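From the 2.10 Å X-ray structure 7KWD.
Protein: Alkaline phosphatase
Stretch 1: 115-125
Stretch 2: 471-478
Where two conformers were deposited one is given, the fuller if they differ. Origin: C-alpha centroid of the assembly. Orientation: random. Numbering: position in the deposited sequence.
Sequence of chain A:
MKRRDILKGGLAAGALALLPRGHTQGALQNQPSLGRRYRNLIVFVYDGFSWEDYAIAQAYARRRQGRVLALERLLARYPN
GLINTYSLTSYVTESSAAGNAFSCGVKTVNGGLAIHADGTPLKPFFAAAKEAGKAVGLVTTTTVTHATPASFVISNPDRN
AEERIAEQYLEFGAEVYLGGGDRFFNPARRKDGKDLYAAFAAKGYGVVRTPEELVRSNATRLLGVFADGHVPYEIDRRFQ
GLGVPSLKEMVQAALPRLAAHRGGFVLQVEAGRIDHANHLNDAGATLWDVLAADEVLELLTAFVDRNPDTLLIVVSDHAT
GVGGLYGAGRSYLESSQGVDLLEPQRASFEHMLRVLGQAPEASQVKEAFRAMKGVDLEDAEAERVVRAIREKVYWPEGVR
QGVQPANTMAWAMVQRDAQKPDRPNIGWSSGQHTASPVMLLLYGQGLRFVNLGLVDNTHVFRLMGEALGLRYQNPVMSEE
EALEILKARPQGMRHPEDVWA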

# COMPACT_ATOMS: atom_id res chain seq x y z
N ILE A 115 -18.47 -14.23 -16.25
CA ILE A 115 -18.76 -14.14 -17.68
C ILE A 115 -17.69 -13.29 -18.32
O ILE A 115 -17.11 -12.40 -17.69
N HIS A 116 -17.44 -13.54 -19.61
CA HIS A 116 -16.51 -12.75 -20.37
C HIS A 116 -17.23 -11.63 -21.11
O HIS A 116 -18.44 -11.66 -21.26
N ALA A 117 -16.47 -10.66 -21.61
CA ALA A 117 -17.10 -9.51 -22.26
C ALA A 117 -17.93 -9.90 -23.48
O ALA A 117 -18.73 -9.09 -23.96
N ASP A 118 -17.74 -11.09 -24.02
CA ASP A 118 -18.48 -11.54 -25.18
C ASP A 118 -19.68 -12.38 -24.78
O ASP A 118 -20.33 -12.95 -25.65
N GLY A 119 -19.94 -12.52 -23.48
CA GLY A 119 -21.04 -13.33 -23.03
C GLY A 119 -20.73 -14.77 -22.70
O GLY A 119 -21.58 -15.46 -22.15
N THR A 120 -19.53 -15.24 -23.00
CA THR A 120 -19.16 -16.60 -22.63
C THR A 120 -19.35 -16.82 -21.14
O THR A 120 -18.75 -16.10 -20.33
N PRO A 121 -20.20 -17.74 -20.70
CA PRO A 121 -20.38 -17.95 -19.27
C PRO A 121 -19.22 -18.74 -18.70
O PRO A 121 -18.61 -19.58 -19.37
N LEU A 122 -18.91 -18.43 -17.45
CA LEU A 122 -17.90 -19.13 -16.68
C LEU A 122 -18.58 -19.86 -15.54
O LEU A 122 -19.66 -19.46 -15.09
N LYS A 123 -17.95 -20.92 -15.07
CA LYS A 123 -18.49 -21.65 -13.94
C LYS A 123 -17.75 -21.23 -12.70
O LYS A 123 -16.54 -21.50 -12.59
N PRO A 124 -18.39 -20.54 -11.76
CA PRO A 124 -17.68 -20.06 -10.58
C PRO A 124 -17.63 -21.10 -9.48
O PRO A 124 -18.44 -22.03 -9.41
N PHE A 125 -16.67 -20.90 -8.57
CA PHE A 125 -16.21 -21.98 -7.71
C PHE A 125 -17.29 -22.49 -6.77
O PHE A 125 -17.37 -23.69 -6.50
N ARG A 471 -10.44 -28.79 -8.70
CA ARG A 471 -9.81 -28.13 -9.84
C ARG A 471 -10.55 -28.44 -11.14
O ARG A 471 -10.82 -29.60 -11.46
N TYR A 472 -10.86 -27.38 -11.88
CA TYR A 472 -11.42 -27.42 -13.22
C TYR A 472 -10.97 -26.13 -13.89
O TYR A 472 -10.36 -25.26 -13.26
N GLN A 473 -11.28 -25.98 -15.16
CA GLN A 473 -10.83 -24.83 -15.93
C GLN A 473 -12.02 -24.10 -16.53
O GLN A 473 -13.07 -24.70 -16.80
N ASN A 474 -11.85 -22.79 -16.71
CA ASN A 474 -12.77 -21.88 -17.37
C ASN A 474 -12.05 -21.31 -18.58
O ASN A 474 -10.82 -21.17 -18.56
N PRO A 475 -12.78 -20.96 -19.62
CA PRO A 475 -12.10 -20.39 -20.79
C PRO A 475 -11.49 -19.03 -20.53
O PRO A 475 -11.92 -18.26 -19.66
N VAL A 476 -10.49 -18.74 -21.33
CA VAL A 476 -9.68 -17.54 -21.27
C VAL A 476 -10.02 -16.65 -22.45
O VAL A 476 -10.45 -17.10 -23.51
N MET A 477 -9.81 -15.35 -22.25
CA MET A 477 -9.88 -14.33 -23.30
C MET A 477 -8.60 -13.51 -23.16
O MET A 477 -8.16 -13.23 -22.04
N SER A 478 -8.01 -13.14 -24.29
CA SER A 478 -6.81 -12.33 -24.29
C SER A 478 -7.18 -10.86 -24.13
O SER A 478 -8.31 -10.45 -24.39

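Most of the contact is loop against loop, with a helix beginning at Phe125 at one end; no backbone-to-backbone hydrogen bond joins the stretches, and each cross-stretch hydrogen bond has a side chain on at least one side. The second stretch sends in Tyr472, Asn474 and Met477; the alternation of the first two is interrupted at Pro475, which lies sideways, while Gln473 and Val476 turn away.

Met477, extended at chi1 and chi2 (t, t) and bent at chi3 (m), is the long bump. Its CB sits over one face of the His116 ring, 4.0 Å from the centroid, and its tip enters the hollow of the type I turn from His116 to Gly119: CE lies 3.5 Å from His116 CB and 3.6 Å from Asp118 CG. The turn is braced from within, as Asp118 (p) accepts from both N and OG1 of Thr120. Gly119, at positive phi, leaves no room for a CB beside the preceding carbonyl.

His116 (m) answers in the other direction. While its face carries Met477, its edge delivers NE2 to Pro475 O at 2.8 Å, a nearly straight hydrogen bond. The Pro475 ring then fills a shallow seat between Thr120 and Leu122 (m, t), its CG 3.9 Å from both Thr120 CG2 and Leu122 CD2.

Asn474 (m) reads the backbone of Lys123 with both ends of its amide: OD1 accepts from Lys123 N at 2.8 Å, and ND2 donates to Lys123 O at 2.9 Å. That same carbonyl takes a second donor, Tyr472 OH, with OH to Lys123 O at 2.7 Å. Tyr472 (p) lays its ring along the chain, with CE2 4.0 Å from Lys123 CB and CE1 4.1 Å from Phe125 CD1. Lys123 is all-trans and its end leads away; NZ stands 5.7 Å from the Tyr472 ring centroid, a weak attraction at most.

The rule is to fill hollows with Met and Pro, and fix register through backbone polar atoms.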

# COMPACT_ATOMS: atom_id res chain seq x y z
CB ILE A 115 -20.18 -13.55 -17.87
CG1 ILE A 115 -20.74 -13.84 -19.26
CG2 ILE A 115 -20.13 -12.01 -17.59
CD1 ILE A 115 -22.21 -13.36 -19.44
CB HIS A 116 -15.74 -13.62 -21.37
CG HIS A 116 -14.55 -14.29 -20.77
ND1 HIS A 116 -13.66 -13.62 -19.95
CD2 HIS A 116 -14.11 -15.57 -20.84
CE1 HIS A 116 -12.74 -14.46 -19.54
NE2 HIS A 116 -12.98 -15.65 -20.07
CB ALA A 117 -16.03 -8.50 -22.69
CB ASP A 118 -17.58 -12.35 -26.13
CG ASP A 118 -17.10 -13.65 -25.51
OD1 ASP A 118 -17.45 -13.92 -24.34
OD2 ASP A 118 -16.38 -14.42 -26.20
CB THR A 120 -17.70 -16.87 -22.98
OG1 THR A 120 -17.47 -16.53 -24.35
CG2 THR A 120 -17.38 -18.31 -22.73
CB PRO A 121 -21.70 -18.74 -19.16
CG PRO A 121 -21.80 -19.44 -20.44
CD PRO A 121 -21.26 -18.45 -21.48
CB LEU A 122 -16.87 -18.14 -16.13
CG LEU A 122 -16.34 -17.10 -17.13
CD1 LEU A 122 -15.45 -16.07 -16.45
CD2 LEU A 122 -15.59 -17.81 -18.26
CB LYS A 123 -18.34 -23.16 -14.15
CG LYS A 123 -19.05 -24.02 -13.11
CD LYS A 123 -18.89 -25.47 -13.55
CE LYS A 123 -19.42 -26.45 -12.55
NZ LYS A 123 -19.21 -27.85 -13.06
CB PRO A 124 -18.52 -18.84 -10.14
CG PRO A 124 -19.94 -19.18 -10.59
CD PRO A 124 -19.83 -20.18 -11.73
CB PHE A 125 -14.97 -21.55 -6.90
CG PHE A 125 -14.35 -22.68 -6.18
CD1 PHE A 125 -13.65 -23.63 -6.89
CD2 PHE A 125 -14.55 -22.86 -4.82
CE1 PHE A 125 -13.12 -24.75 -6.25
CE2 PHE A 125 -14.02 -23.95 -4.18
CZ PHE A 125 -13.32 -24.90 -4.90
CB ARG A 471 -8.36 -28.57 -9.99
CG ARG A 471 -7.48 -28.25 -8.76
CD ARG A 471 -6.07 -28.56 -9.20
NE ARG A 471 -5.06 -28.76 -8.15
CZ ARG A 471 -5.02 -29.79 -7.30
NH1 ARG A 471 -5.97 -30.76 -7.30
NH2 ARG A 471 -4.02 -29.83 -6.46
CB TYR A 472 -12.93 -27.55 -13.19
CG TYR A 472 -13.61 -26.37 -12.53
CD1 TYR A 472 -13.76 -26.31 -11.13
CD2 TYR A 472 -14.14 -25.34 -13.29
CE1 TYR A 472 -14.43 -25.26 -10.53
CE2 TYR A 472 -14.78 -24.27 -12.70
CZ TYR A 472 -14.93 -24.23 -11.33
OH TYR A 472 -15.57 -23.15 -10.74
CB GLN A 473 -9.86 -25.24 -17.04
CG GLN A 473 -10.43 -26.23 -18.04
CD GLN A 473 -9.44 -26.49 -19.18
OE1 GLN A 473 -8.59 -27.37 -19.07
NE2 GLN A 473 -9.54 -25.72 -20.26
CB ASN A 474 -13.20 -20.73 -16.44
CG ASN A 474 -14.42 -21.09 -15.59
OD1 ASN A 474 -15.45 -21.49 -16.09
ND2 ASN A 474 -14.29 -20.93 -14.27
CB PRO A 475 -13.22 -20.32 -21.84
CG PRO A 475 -14.52 -20.27 -21.03
CD PRO A 475 -14.22 -21.12 -19.81
CB VAL A 476 -8.20 -17.99 -21.29
CG1 VAL A 476 -7.30 -16.82 -21.61
CG2 VAL A 476 -7.81 -18.67 -19.96
CB MET A 477 -11.14 -13.43 -23.16
CG MET A 477 -11.17 -12.13 -23.98
SD MET A 477 -12.76 -11.20 -23.84
CE MET A 477 -13.95 -12.52 -24.13
CB SER A 478 -6.02 -12.50 -25.59
OG SER A 478 -6.65 -11.80 -26.64